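Local coordinates for protein endo alpha-1,4 polygalactosaminidase (Neosartorya fumigata, PDB 6OJ1) that cleaves alpha-1,4-linked galactosamine polysaccharide at internal positions, as an endo-acting glycoside hydrolase able to disrupt microbial biofilms, at residues A[117-120]-A[125-128]; A[128-133]-A[167-172]; A[34-39]-A[57-62]; A[70-75]-A[82-87]; A[251-256]-A[263-268]. One frame throughout, in Å; residues are numbered along the deposited sequence.

Contact 1: A[117-120]-A[125-128]; sequences KWLN and NVRQ. With NAG (2-acetamido-2-deoxy-beta-D-glucopyranose), chain C.
Leu-119 and Val-126 form a small, buried apolar contact at a tight strand-to-helix connection of the (beta/alpha)-barrel, where strand 116-119, the middle strand of a three-stranded antiparallel sheet, leads into helix 124-140. The two side chains meet obliquely by their methyl groups, Leu-119 CD1 lying 4.0 Å from Val-126 CG1. The other branch of the valine turns to the backbone: Val-126 CG2, beside its own backbone N, packs 3.4 Å from Asn-120 O. The Val-126 CB lies nearly as close to that oxygen, so the branched carbon and its methyl groups together crowd the carbonyl. No hydrogen bond links the segments, and polar support comes from the residues between them: Ser-123 OG is hydrogen-bonded to Val-126 N in the first turn of the helix, while Asn-120 OD1 takes the N-H of Ser-122. The other arm of the Asn-120 amide carries the sugar. With CG anti to the backbone N (chi1 -177°), the amide is carried out to the glycan, and Asn-120 opens an Asn-Ile-Ser glycosylation sequon. Its ND2 is joined covalently to C1 of the N-acetylglucosamine at 1.5 Å.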
# COMPACT_ATOMS: atom_id res chain seq x y z
N LYS A 117 -4.32 -8.78 13.61
CA LYS A 117 -5.71 -9.19 13.56
C LYS A 117 -6.51 -8.32 12.59
O LYS A 117 -6.25 -7.12 12.45
CB LYS A 117 -6.37 -9.11 14.95
CG LYS A 117 -5.78 -10.03 15.99
CD LYS A 117 -6.56 -9.92 17.29
CE LYS A 117 -5.91 -10.73 18.41
NZ LYS A 117 -6.06 -12.20 18.18
N TRP A 118 -7.52 -8.92 11.96
CA TRP A 118 -8.43 -8.17 11.11
C TRP A 118 -9.23 -7.16 11.93
O TRP A 118 -9.61 -7.42 13.07
CB TRP A 118 -9.37 -9.14 10.37
CG TRP A 118 -8.64 -9.96 9.34
CD1 TRP A 118 -8.31 -11.29 9.41
CD2 TRP A 118 -8.12 -9.48 8.10
NE1 TRP A 118 -7.63 -11.67 8.27
CE2 TRP A 118 -7.50 -10.57 7.45
CE3 TRP A 118 -8.12 -8.22 7.47
CZ2 TRP A 118 -6.89 -10.45 6.20
CZ3 TRP A 118 -7.50 -8.10 6.22
CH2 TRP A 118 -6.89 -9.21 5.61
N LEU A 119 -9.48 -5.99 11.34
CA LEU A 119 -10.26 -4.94 11.99
C LEU A 119 -11.69 -4.92 11.47
O LEU A 119 -11.95 -5.20 10.30
CB LEU A 119 -9.65 -3.57 11.75
CG LEU A 119 -8.29 -3.37 12.41
CD1 LEU A 119 -7.73 -2.02 11.98
CD2 LEU A 119 -8.44 -3.51 13.92
N ASN A 120 -12.62 -4.54 12.35
CA ASN A 120 -13.95 -4.16 11.88
C ASN A 120 -13.84 -2.75 11.30
O ASN A 120 -13.91 -1.74 12.01
CB ASN A 120 -14.97 -4.22 13.01
CG ASN A 120 -16.37 -3.90 12.53
OD1 ASN A 120 -16.57 -3.56 11.36
ND2 ASN A 120 -17.33 -4.01 13.41
N ASN A 125 -14.79 3.55 15.94
CA ASN A 125 -13.51 3.68 16.64
C ASN A 125 -12.34 3.40 15.71
O ASN A 125 -11.32 4.11 15.73
CB ASN A 125 -13.47 2.75 17.85
CG ASN A 125 -12.29 3.05 18.77
OD1 ASN A 125 -12.13 4.17 19.26
ND2 ASN A 125 -11.47 2.04 19.02
N VAL A 126 -12.45 2.34 14.89
CA VAL A 126 -11.42 2.06 13.90
C VAL A 126 -11.27 3.23 12.93
O VAL A 126 -10.16 3.68 12.62
CB VAL A 126 -11.74 0.75 13.16
CG1 VAL A 126 -10.82 0.57 11.92
CG2 VAL A 126 -11.55 -0.45 14.11
N ARG A 127 -12.40 3.73 12.44
CA ARG A 127 -12.34 4.85 11.49
C ARG A 127 -11.69 6.08 12.12
O ARG A 127 -10.88 6.75 11.47
CB ARG A 127 -13.75 5.13 10.97
CG ARG A 127 -14.17 3.99 10.05
CD ARG A 127 -15.46 4.31 9.33
NE ARG A 127 -15.75 3.31 8.30
CZ ARG A 127 -16.51 3.57 7.24
NH1 ARG A 127 -17.00 4.80 7.08
NH2 ARG A 127 -16.76 2.63 6.35
N GLN A 128 -11.97 6.35 13.40
CA GLN A 128 -11.34 7.50 14.04
C GLN A 128 -9.84 7.28 14.22
O GLN A 128 -9.05 8.22 14.08
CB GLN A 128 -11.99 7.81 15.39
CG GLN A 128 -11.45 9.09 16.06
CD GLN A 128 -11.61 10.33 15.19
OE1 GLN A 128 -12.72 10.70 14.81
NE2 GLN A 128 -10.49 10.99 14.88
C1 NAG C . -18.69 -3.71 13.00
C2 NAG C . -19.68 -4.65 13.65
C3 NAG C . -21.10 -4.29 13.23
C4 NAG C . -21.40 -2.82 13.50
C5 NAG C . -20.30 -1.91 12.95
C6 NAG C . -20.42 -0.48 13.44
C7 NAG C . -19.16 -6.99 14.22
C8 NAG C . -18.87 -8.36 13.68
N2 NAG C . -19.38 -6.04 13.30
O3 NAG C . -22.00 -5.11 13.97
O4 NAG C . -22.61 -2.49 12.82
O5 NAG C . -19.00 -2.37 13.36
O6 NAG C . -20.12 -0.38 14.82
O7 NAG C . -19.19 -6.76 15.42

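Contact 2: A[128-133]-A[167-172]; sequences QIMLDR and ISFVNF. With NAG (2-acetamido-2-deoxy-beta-D-glucopyranose), chain E.
Met-130 and Leu-131 of helix 124-140 pack against Phe-169 and Phe-172 of helix 163-179, two helices of the outer layer of the (beta/alpha)-barrel that follow one another around it. The contact between the segments is wholly apolar and is made by side chains alone, the nearest CA atoms, those of Leu-131 and Phe-172, being 9.6 Å apart. On the inner side Met-130 CG comes to the edge of the Phe-169 ring, near its plane, 4.0 Å from CZ. A bend at chi2 (-47°) turns the rest of the methionine aside, and its sulfur packs on Phe-86 of strand 81-87. Towards the surface, Leu-131 crosses Phe-172 at about a right angle, and both its CG and its CD2 lie 3.7 Å from Phe-172 CZ. The phenyl group reaches across because its CG stands anti to the backbone N (chi1 159°).

Polar interactions surround these apolar pairs. Arg-127 ties the helices together from one turn earlier, by a hydrogen bond to Ser-168 OG and a cation-pi contact with the Phe-172 ring. Gln-128 NE2 bonds Asp-132 OD1 along its own helix at 3.1 Å, meeting the oxygen from above the carboxylate plane, while Asp-132 OD2 makes a salt bridge with Lys-100.

An N-acetylglucosamine adjoins the far side of helix 163-179. Asn-171, held by hydrogen bonds to Ser-195 O and Asn-199, faces the sugar's acetamide group, whose C8 methyl lies 3.3 Å from Asn-171 OD1.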
# COMPACT_ATOMS: atom_id res chain seq x y z
N GLN A 128 -11.97 6.35 13.40
CA GLN A 128 -11.34 7.50 14.04
C GLN A 128 -9.84 7.28 14.22
O GLN A 128 -9.05 8.22 14.08
CB GLN A 128 -11.99 7.81 15.39
CG GLN A 128 -11.45 9.09 16.06
CD GLN A 128 -11.61 10.33 15.19
OE1 GLN A 128 -12.72 10.70 14.81
NE2 GLN A 128 -10.49 10.99 14.88
N ILE A 129 -9.42 6.05 14.54
CA ILE A 129 -7.98 5.77 14.63
C ILE A 129 -7.32 6.02 13.28
O ILE A 129 -6.22 6.59 13.21
CB ILE A 129 -7.74 4.33 15.13
CG1 ILE A 129 -8.19 4.18 16.59
CG2 ILE A 129 -6.23 3.94 14.98
CD1 ILE A 129 -8.32 2.72 17.01
N MET A 130 -7.97 5.60 12.19
CA MET A 130 -7.38 5.83 10.87
C MET A 130 -7.33 7.31 10.54
O MET A 130 -6.39 7.75 9.86
CB MET A 130 -8.14 5.06 9.78
CG MET A 130 -8.10 3.54 10.02
SD MET A 130 -6.44 2.93 10.42
CE MET A 130 -6.82 1.42 11.33
N LEU A 131 -8.32 8.09 10.99
CA LEU A 131 -8.22 9.54 10.82
C LEU A 131 -7.04 10.10 11.60
O LEU A 131 -6.34 10.99 11.12
CB LEU A 131 -9.50 10.23 11.27
CG LEU A 131 -10.75 9.97 10.44
CD1 LEU A 131 -11.92 10.71 11.06
CD2 LEU A 131 -10.52 10.43 9.00
N ASP A 132 -6.82 9.60 12.83
CA ASP A 132 -5.64 10.02 13.59
C ASP A 132 -4.34 9.67 12.85
O ASP A 132 -3.38 10.46 12.86
CB ASP A 132 -5.62 9.35 14.97
CG ASP A 132 -6.75 9.79 15.89
OD1 ASP A 132 -7.49 10.74 15.56
OD2 ASP A 132 -6.90 9.15 16.95
N ARG A 133 -4.29 8.49 12.22
CA ARG A 133 -3.10 8.10 11.47
C ARG A 133 -2.92 8.97 10.23
O ARG A 133 -1.79 9.33 9.89
CB ARG A 133 -3.16 6.62 11.10
CG ARG A 133 -2.94 5.68 12.31
CD ARG A 133 -3.14 4.20 11.96
NE ARG A 133 -2.86 3.34 13.11
CZ ARG A 133 -2.78 2.01 13.05
NH1 ARG A 133 -2.98 1.37 11.90
NH2 ARG A 133 -2.49 1.32 14.15
N ILE A 167 -15.49 -1.06 0.25
CA ILE A 167 -15.74 0.07 -0.64
C ILE A 167 -16.05 1.32 0.19
O ILE A 167 -15.47 2.39 -0.04
CB ILE A 167 -16.88 -0.25 -1.62
CG1 ILE A 167 -16.42 -1.31 -2.62
CG2 ILE A 167 -17.30 0.99 -2.38
CD1 ILE A 167 -17.57 -2.08 -3.33
N SER A 168 -16.95 1.19 1.16
CA SER A 168 -17.27 2.31 2.05
C SER A 168 -16.00 2.81 2.74
O SER A 168 -15.75 4.02 2.81
CB SER A 168 -18.31 1.88 3.09
OG SER A 168 -18.50 2.87 4.09
N PHE A 169 -15.21 1.88 3.26
CA PHE A 169 -14.02 2.21 4.05
C PHE A 169 -12.97 2.88 3.18
O PHE A 169 -12.39 3.90 3.56
CB PHE A 169 -13.48 0.93 4.68
CG PHE A 169 -12.31 1.14 5.62
CD1 PHE A 169 -12.40 2.00 6.72
CD2 PHE A 169 -11.14 0.42 5.44
CE1 PHE A 169 -11.32 2.15 7.61
CE2 PHE A 169 -10.06 0.56 6.32
CZ PHE A 169 -10.17 1.42 7.40
N VAL A 170 -12.72 2.31 1.99
CA VAL A 170 -11.69 2.86 1.12
C VAL A 170 -12.09 4.26 0.65
O VAL A 170 -11.26 5.18 0.63
CB VAL A 170 -11.43 1.90 -0.06
CG1 VAL A 170 -10.68 2.61 -1.19
CG2 VAL A 170 -10.65 0.66 0.42
N ASN A 171 -13.36 4.46 0.31
CA ASN A 171 -13.75 5.80 -0.11
C ASN A 171 -13.72 6.78 1.06
O ASN A 171 -13.37 7.96 0.87
CB ASN A 171 -15.13 5.76 -0.77
CG ASN A 171 -15.06 5.30 -2.22
OD1 ASN A 171 -14.17 5.72 -2.96
ND2 ASN A 171 -15.99 4.44 -2.62
N PHE A 172 -14.04 6.31 2.27
CA PHE A 172 -13.87 7.12 3.47
C PHE A 172 -12.42 7.54 3.66
O PHE A 172 -12.13 8.71 3.92
CB PHE A 172 -14.37 6.32 4.69
CG PHE A 172 -13.82 6.80 6.01
CD1 PHE A 172 -14.43 7.84 6.69
CD2 PHE A 172 -12.73 6.16 6.60
CE1 PHE A 172 -13.94 8.26 7.92
CE2 PHE A 172 -12.23 6.58 7.82
CZ PHE A 172 -12.85 7.63 8.48
C1 NAG E . -20.22 6.47 -6.33
C2 NAG E . -19.42 5.43 -5.51
C3 NAG E . -19.43 4.05 -6.21
C4 NAG E . -20.86 3.64 -6.55
C5 NAG E . -21.51 4.73 -7.39
C6 NAG E . -22.93 4.42 -7.81
C7 NAG E . -17.12 6.07 -6.19
C8 NAG E . -15.78 6.56 -5.69
N2 NAG E . -18.06 5.88 -5.25
O3 NAG E . -18.83 3.11 -5.33
O4 NAG E . -20.95 2.38 -7.21
O5 NAG E . -21.54 5.95 -6.64
O6 NAG E . -23.86 4.69 -6.77
O7 NAG E . -17.32 5.87 -7.39

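Contact 3: A[34-39]-A[57-62]; sequences WQPAVG and AEIYDI
Trp-34 and Pro-36, in the N-terminal loop that precedes strand 42-45, close on Ile-59 at the start of barrel strand 59-63. The contact lies at the N-terminal end of the parallel strands, the floor of the (beta/alpha)-barrel, and is apolar and largely buried. Ile-59 carries one side of it alone. Its CG1 stands beside the backbone N (chi1 -66°) and the chain then runs on extended, which pushes CD1 out to the loop. There it is met by the benzo edge of Trp-34, with Trp-34 CZ2 at 3.6 Å from Ile-59 CD1 and 3.9 Å from Ile-59 CG1, both carbons near the ring plane. The same CD1 touches Pro-36 CB at 3.8 Å, so the methyl abuts the aromatic edge and the proline ring side by side.

Trp-34 projects from the loop with its CG anti to the backbone N (chi1 171°), and Pro-36 CD lies 3.6 Å above one face of the indole of Trp-34, offset toward the rim. Lys-81 adds a cation-pi contact, and Trp-202 meets the indole with its ring plane inclined. Gln-35 turns back the other way, and its amide reaches both the next residue's carbonyl and Gln-201 O. Gln-35 NE2 donates to a lone pair of Pro-36 O at 3.0 Å, in an almost straight bond of 173°.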
# COMPACT_ATOMS: atom_id res chain seq x y z
N TRP A 34 -1.73 15.70 -6.37
CA TRP A 34 -0.61 14.92 -6.88
C TRP A 34 -1.13 13.64 -7.53
O TRP A 34 -1.60 12.72 -6.84
CB TRP A 34 0.39 14.58 -5.77
CG TRP A 34 1.43 13.59 -6.24
CD1 TRP A 34 2.16 13.65 -7.40
CD2 TRP A 34 1.86 12.40 -5.56
NE1 TRP A 34 3.01 12.57 -7.48
CE2 TRP A 34 2.85 11.79 -6.36
CE3 TRP A 34 1.51 11.80 -4.34
CZ2 TRP A 34 3.48 10.61 -6.00
CZ3 TRP A 34 2.15 10.62 -3.98
CH2 TRP A 34 3.12 10.03 -4.81
N GLN A 35 -1.03 13.58 -8.86
CA GLN A 35 -1.34 12.36 -9.62
C GLN A 35 -0.07 11.88 -10.31
O GLN A 35 0.27 12.39 -11.40
CB GLN A 35 -2.45 12.61 -10.64
CG GLN A 35 -2.72 11.42 -11.55
CD GLN A 35 -3.14 10.17 -10.77
OE1 GLN A 35 -4.27 10.09 -10.28
NE2 GLN A 35 -2.24 9.19 -10.67
N PRO A 36 0.65 10.92 -9.74
CA PRO A 36 1.87 10.42 -10.40
C PRO A 36 1.57 9.79 -11.75
O PRO A 36 0.48 9.28 -12.00
CB PRO A 36 2.41 9.39 -9.40
CG PRO A 36 1.18 8.94 -8.62
CD PRO A 36 0.35 10.20 -8.49
N ALA A 37 2.56 9.84 -12.64
CA ALA A 37 2.35 9.36 -14.00
C ALA A 37 2.45 7.84 -14.05
O ALA A 37 3.13 7.22 -13.23
CB ALA A 37 3.36 9.98 -14.95
N VAL A 38 1.74 7.25 -15.01
CA VAL A 38 1.93 5.84 -15.33
C VAL A 38 3.41 5.58 -15.59
O VAL A 38 4.08 6.37 -16.26
CB VAL A 38 1.08 5.44 -16.55
CG1 VAL A 38 1.44 4.03 -17.01
CG2 VAL A 38 -0.41 5.53 -16.21
N GLY A 39 3.92 4.49 -15.04
CA GLY A 39 5.30 4.11 -15.27
C GLY A 39 6.32 4.73 -14.33
O GLY A 39 7.52 4.45 -14.48
N ALA A 57 14.81 6.24 -7.61
CA ALA A 57 13.38 6.14 -7.86
C ALA A 57 12.71 7.46 -7.51
O ALA A 57 13.09 8.12 -6.54
CB ALA A 57 12.75 5.02 -7.03
N GLU A 58 11.69 7.83 -8.29
CA GLU A 58 11.00 9.10 -8.05
C GLU A 58 10.10 9.04 -6.83
O GLU A 58 9.81 10.08 -6.23
CB GLU A 58 10.13 9.49 -9.25
CG GLU A 58 10.85 9.97 -10.48
CD GLU A 58 9.88 10.45 -11.54
OE1 GLU A 58 9.02 11.31 -11.22
OE2 GLU A 58 9.95 9.95 -12.68
N ILE A 59 9.60 7.86 -6.48
CA ILE A 59 8.63 7.70 -5.40
C ILE A 59 9.17 6.67 -4.42
O ILE A 59 9.61 5.59 -4.84
CB ILE A 59 7.25 7.26 -5.92
CG1 ILE A 59 6.61 8.36 -6.77
CG2 ILE A 59 6.36 6.87 -4.76
CD1 ILE A 59 5.36 7.89 -7.54
N TYR A 60 9.14 6.99 -3.13
CA TYR A 60 9.48 6.05 -2.07
C TYR A 60 8.25 5.80 -1.21
O TYR A 60 7.63 6.75 -0.74
CB TYR A 60 10.61 6.60 -1.18
CG TYR A 60 12.03 6.35 -1.68
CD1 TYR A 60 12.45 6.83 -2.91
CD2 TYR A 60 12.95 5.67 -0.89
CE1 TYR A 60 13.75 6.62 -3.35
CE2 TYR A 60 14.24 5.45 -1.32
CZ TYR A 60 14.63 5.93 -2.56
OH TYR A 60 15.92 5.73 -3.00
N ASP A 61 7.91 4.53 -1.01
CA ASP A 61 6.81 4.10 -0.15
C ASP A 61 7.46 3.54 1.12
O ASP A 61 8.19 2.54 1.07
CB ASP A 61 5.95 3.06 -0.87
CG ASP A 61 4.72 2.62 -0.08
OD1 ASP A 61 4.55 3.02 1.09
OD2 ASP A 61 3.91 1.87 -0.67
N ILE A 62 7.24 4.21 2.26
CA ILE A 62 7.91 3.86 3.51
C ILE A 62 6.90 3.88 4.65
O ILE A 62 5.82 4.47 4.55
CB ILE A 62 9.08 4.81 3.82
CG1 ILE A 62 8.56 6.25 3.98
CG2 ILE A 62 10.15 4.76 2.70
CD1 ILE A 62 9.66 7.29 4.29

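Contact 4: A[70-75]-A[82-87]; sequences STIAGL and VICYFS
Val-82 sets both of its methyl groups against helix 69-77, CG2 touching both Leu-75 and Ile-72, and CG1 touching Ile-72. Val-82 CG2 is 3.7 Å from Leu-75 CB and equally far from Leu-75 CD1, so the leucine holds it by two carbons. It also lies 4.0 Å from Ile-72 CG2. The second branch, CG1, stands anti to the valine's backbone N (chi1 -177°) and faces Ile-72, with Ile-72 CG1 at 4.1 Å from Val-82 CG1. Both helix side chains cross the valine at about a right angle. This is the return limb of a beta-alpha-beta crossover, the repeating element of the (beta/alpha)-barrel: strand 59-63 leads into helix 69-77, which packs on the outside of the next strand, 81-87. The axes of 70-75 and 82-87 run roughly antiparallel, at 150°, and approach to 9.6 Å. Two residues further along the strand, Cys-84 belongs to the same helix-facing layer. Its sulfur is bonded to Cys-142, in the turn after helix 124-140, and Ile-72, whose chain is extended beyond CG1, reaches over to it. Ile-72 CD1 ends 4.1 Å from Cys-84 SG.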
# COMPACT_ATOMS: atom_id res chain seq x y z
N SER A 70 12.08 14.35 9.23
CA SER A 70 13.31 14.75 8.57
C SER A 70 13.66 13.82 7.41
O SER A 70 14.23 14.26 6.40
CB SER A 70 14.45 14.77 9.60
OG SER A 70 15.70 14.84 8.95
N THR A 71 13.36 12.53 7.54
CA THR A 71 13.59 11.59 6.45
C THR A 71 12.67 11.90 5.27
O THR A 71 13.11 11.91 4.11
CB THR A 71 13.37 10.15 6.93
OG1 THR A 71 14.38 9.81 7.90
CG2 THR A 71 13.41 9.17 5.77
N ILE A 72 11.41 12.18 5.55
CA ILE A 72 10.44 12.48 4.50
C ILE A 72 10.81 13.78 3.79
O ILE A 72 10.85 13.85 2.56
CB ILE A 72 9.02 12.51 5.10
CG1 ILE A 72 8.65 11.13 5.63
CG2 ILE A 72 7.99 13.00 4.07
CD1 ILE A 72 7.39 11.10 6.48
N ALA A 73 11.11 14.82 4.56
CA ALA A 73 11.51 16.09 3.95
C ALA A 73 12.81 15.93 3.16
O ALA A 73 12.98 16.56 2.11
CB ALA A 73 11.66 17.16 5.03
N GLY A 74 13.73 15.09 3.65
CA GLY A 74 14.98 14.89 2.93
C GLY A 74 14.77 14.27 1.56
O GLY A 74 15.44 14.64 0.59
N LEU A 75 13.83 13.32 1.47
CA LEU A 75 13.47 12.76 0.17
C LEU A 75 12.87 13.82 -0.74
O LEU A 75 13.23 13.91 -1.92
CB LEU A 75 12.50 11.59 0.36
CG LEU A 75 13.11 10.28 0.89
CD1 LEU A 75 12.02 9.32 1.34
CD2 LEU A 75 14.00 9.62 -0.16
N VAL A 82 6.89 11.00 -1.44
CA VAL A 82 6.88 10.03 -0.35
C VAL A 82 5.44 9.57 -0.12
O VAL A 82 4.56 10.38 0.20
CB VAL A 82 7.48 10.60 0.94
CG1 VAL A 82 7.51 9.52 2.02
CG2 VAL A 82 8.88 11.15 0.67
N ILE A 83 5.22 8.27 -0.27
CA ILE A 83 3.97 7.61 0.09
C ILE A 83 4.20 6.96 1.44
O ILE A 83 5.22 6.29 1.65
CB ILE A 83 3.57 6.56 -0.96
CG1 ILE A 83 3.28 7.21 -2.31
CG2 ILE A 83 2.34 5.75 -0.51
CD1 ILE A 83 3.00 6.20 -3.44
N CYS A 84 3.26 7.14 2.36
CA CYS A 84 3.40 6.64 3.72
C CYS A 84 2.47 5.45 3.89
O CYS A 84 1.24 5.59 3.80
CB CYS A 84 3.10 7.74 4.73
SG CYS A 84 4.42 8.99 4.67
N TYR A 85 3.07 4.29 4.11
CA TYR A 85 2.37 3.03 4.31
C TYR A 85 1.81 2.95 5.73
O TYR A 85 2.49 3.28 6.70
CB TYR A 85 3.34 1.86 4.06
CG TYR A 85 2.82 0.53 4.59
CD1 TYR A 85 3.04 0.15 5.91
CD2 TYR A 85 2.08 -0.31 3.77
CE1 TYR A 85 2.52 -1.06 6.41
CE2 TYR A 85 1.57 -1.50 4.25
CZ TYR A 85 1.79 -1.88 5.57
OH TYR A 85 1.27 -3.06 6.06
N PHE A 86 0.58 2.45 5.87
CA PHE A 86 0.10 2.02 7.17
C PHE A 86 -0.98 0.98 6.93
O PHE A 86 -1.51 0.86 5.83
CB PHE A 86 -0.43 3.19 8.01
CG PHE A 86 -1.75 3.78 7.49
CD1 PHE A 86 -1.74 4.78 6.51
CD2 PHE A 86 -2.97 3.37 8.02
CE1 PHE A 86 -2.94 5.32 6.05
CE2 PHE A 86 -4.16 3.91 7.57
CZ PHE A 86 -4.15 4.90 6.59
N SER A 87 -1.27 0.20 7.96
CA SER A 87 -2.32 -0.81 7.84
C SER A 87 -3.64 -0.20 8.27
O SER A 87 -3.80 0.20 9.42
CB SER A 87 -2.02 -2.04 8.70
OG SER A 87 -3.05 -3.01 8.48

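Contact 5: A[251-256]-A[263-268]; sequences AACDFA and TVIKNM
Ile-265 and Thr-263 of strand 261-266 make the close, buried part of this contact with Ala-252 and Cys-253 of helix 246-253, at the point where the helix gives way to a loop. Ile-265 CG1 lies 4.2 Å from Ala-252 CB, and Ile-265 CD1 continues past the alanine to 4.0 Å from Cys-253 SG. The CG1 branch stands beside the backbone N of the isoleucine (chi1 -65°), which turns this arm rather than CG2 to the helix. The cysteine sulfur is itself fixed, since it forms a disulfide with Cys-277, the last residue of the chain. Two residues back along the strand, the methyl CG2 of Thr-263 sits 3.9 Å from Ala-252 O, a buried carbonyl oxygen that has no hydrogen-bond partner in the model.

The loose side lies at Phe-255 and the loop after the helix. The edge of the Phe-255 ring turns to Ala-252 O, which lies in the ring plane. Phe-255 CZ comes only within 4.2 Å of Thr-263 OG1, again at the ring edge, and the hydroxyl is committed to His-229 ND1. Beyond the ring the side of the loop is open to solvent: Asp-254 and Ala-256 are exposed, as is Ala-251 on the outer face of the helix, and Phe-255 itself is partly so, with Phe-261 meeting it edge to face.

In the barrel, helix 246-253 belongs to the beta-alpha-beta unit between strands 227-231 and 261-266. Strand 261-266 runs parallel to 227-231 and is bordered on its other side by the short antiparallel strand 274-275, just before the disulfide-linked C-terminus.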
# COMPACT_ATOMS: atom_id res chain seq x y z
N ALA A 251 9.55 -13.72 -15.40
CA ALA A 251 8.20 -14.02 -14.94
C ALA A 251 7.60 -12.83 -14.19
O ALA A 251 6.39 -12.57 -14.29
CB ALA A 251 8.20 -15.27 -14.06
N ALA A 252 8.41 -12.11 -13.43
CA ALA A 252 7.92 -10.97 -12.66
C ALA A 252 7.69 -9.73 -13.52
O ALA A 252 6.88 -8.87 -13.15
CB ALA A 252 8.91 -10.63 -11.54
N CYS A 253 8.36 -9.64 -14.67
CA CYS A 253 8.50 -8.40 -15.41
C CYS A 253 7.75 -8.36 -16.72
O CYS A 253 7.37 -7.28 -17.17
CB CYS A 253 9.98 -8.13 -15.72
SG CYS A 253 10.94 -7.61 -14.30
N ASP A 254 7.57 -9.51 -17.35
CA ASP A 254 7.06 -9.58 -18.71
C ASP A 254 5.68 -10.20 -18.67
O ASP A 254 5.53 -11.41 -18.46
CB ASP A 254 8.02 -10.38 -19.60
CG ASP A 254 9.40 -9.73 -19.69
OD1 ASP A 254 9.49 -8.48 -19.62
OD2 ASP A 254 10.40 -10.47 -19.83
N PHE A 255 4.67 -9.35 -18.83
CA PHE A 255 3.28 -9.78 -18.91
C PHE A 255 2.55 -8.76 -19.76
O PHE A 255 3.07 -7.67 -20.03
CB PHE A 255 2.64 -9.92 -17.53
CG PHE A 255 2.93 -8.78 -16.60
CD1 PHE A 255 4.06 -8.79 -15.79
CD2 PHE A 255 2.06 -7.70 -16.52
CE1 PHE A 255 4.32 -7.73 -14.93
CE2 PHE A 255 2.32 -6.64 -15.66
CZ PHE A 255 3.46 -6.66 -14.86
N ALA A 256 1.35 -9.12 -20.21
CA ALA A 256 0.57 -8.23 -21.05
C ALA A 256 0.44 -6.86 -20.41
O ALA A 256 -0.05 -6.73 -19.29
CB ALA A 256 -0.82 -8.83 -21.31
N THR A 263 7.17 -1.89 -11.83
CA THR A 263 7.49 -3.13 -11.14
C THR A 263 8.73 -2.96 -10.28
O THR A 263 9.72 -2.34 -10.70
CB THR A 263 7.70 -4.27 -12.14
OG1 THR A 263 6.48 -4.47 -12.88
CG2 THR A 263 8.07 -5.56 -11.42
N VAL A 264 8.67 -3.49 -9.06
CA VAL A 264 9.85 -3.75 -8.24
C VAL A 264 9.91 -5.23 -7.91
O VAL A 264 8.88 -5.86 -7.64
CB VAL A 264 9.89 -2.91 -6.94
CG1 VAL A 264 10.23 -1.47 -7.26
CG2 VAL A 264 8.56 -3.02 -6.18
N ILE A 265 11.11 -5.78 -7.91
CA ILE A 265 11.37 -7.12 -7.40
C ILE A 265 11.94 -6.96 -6.00
O ILE A 265 12.92 -6.23 -5.80
CB ILE A 265 12.34 -7.88 -8.32
CG1 ILE A 265 11.66 -8.11 -9.68
CG2 ILE A 265 12.78 -9.18 -7.70
CD1 ILE A 265 12.63 -8.33 -10.80
N LYS A 266 11.30 -7.59 -5.01
CA LYS A 266 11.61 -7.33 -3.60
C LYS A 266 11.74 -8.65 -2.84
O LYS A 266 11.22 -9.69 -3.26
CB LYS A 266 10.52 -6.46 -2.92
CG LYS A 266 10.29 -5.10 -3.56
CD LYS A 266 11.48 -4.18 -3.28
CE LYS A 266 11.62 -3.86 -1.79
NZ LYS A 266 12.71 -2.84 -1.60
N ASN A 267 12.41 -8.58 -1.69
CA ASN A 267 12.25 -9.60 -0.66
C ASN A 267 10.86 -9.49 -0.04
O ASN A 267 10.28 -8.41 0.04
CB ASN A 267 13.29 -9.42 0.45
CG ASN A 267 14.69 -9.68 -0.02
OD1 ASN A 267 14.96 -10.66 -0.71
ND2 ASN A 267 15.61 -8.80 0.37
N MET A 268 10.35 -10.64 0.45
CA MET A 268 9.04 -10.64 1.11
C MET A 268 9.04 -9.76 2.36
O MET A 268 7.98 -9.26 2.76
CB MET A 268 8.63 -12.08 1.46
CG MET A 268 7.28 -12.22 2.14
SD MET A 268 5.87 -12.09 1.00
CE MET A 268 6.05 -13.59 0.06

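Along the chain the order is contact 3, contact 4, contact 1, contact 2 and contact 5. Contacts 3, 4 and 5 each engage a strand of the barrel sheet. Strands 59-63 and 81-87 are neighbours there, joined by backbone bonds such as Ile-62 O to Tyr-85 N at 2.8 Å, and the centres of contacts 3 and 4 are about 12 Å apart. Contacts 1 and 2, centres about 9 Å apart, share helix 124-140; Met-130 and Arg-133 of contact 2 also reach strand 81-87 of contact 4. Contact 5, near the C-terminus, has its centre about 32 Å from that of contact 1, across the chain's centre. Contacts 4 and 5 join the barrel sheet to its outer helices, and contact 3 joins the N-terminal loop to the sheet.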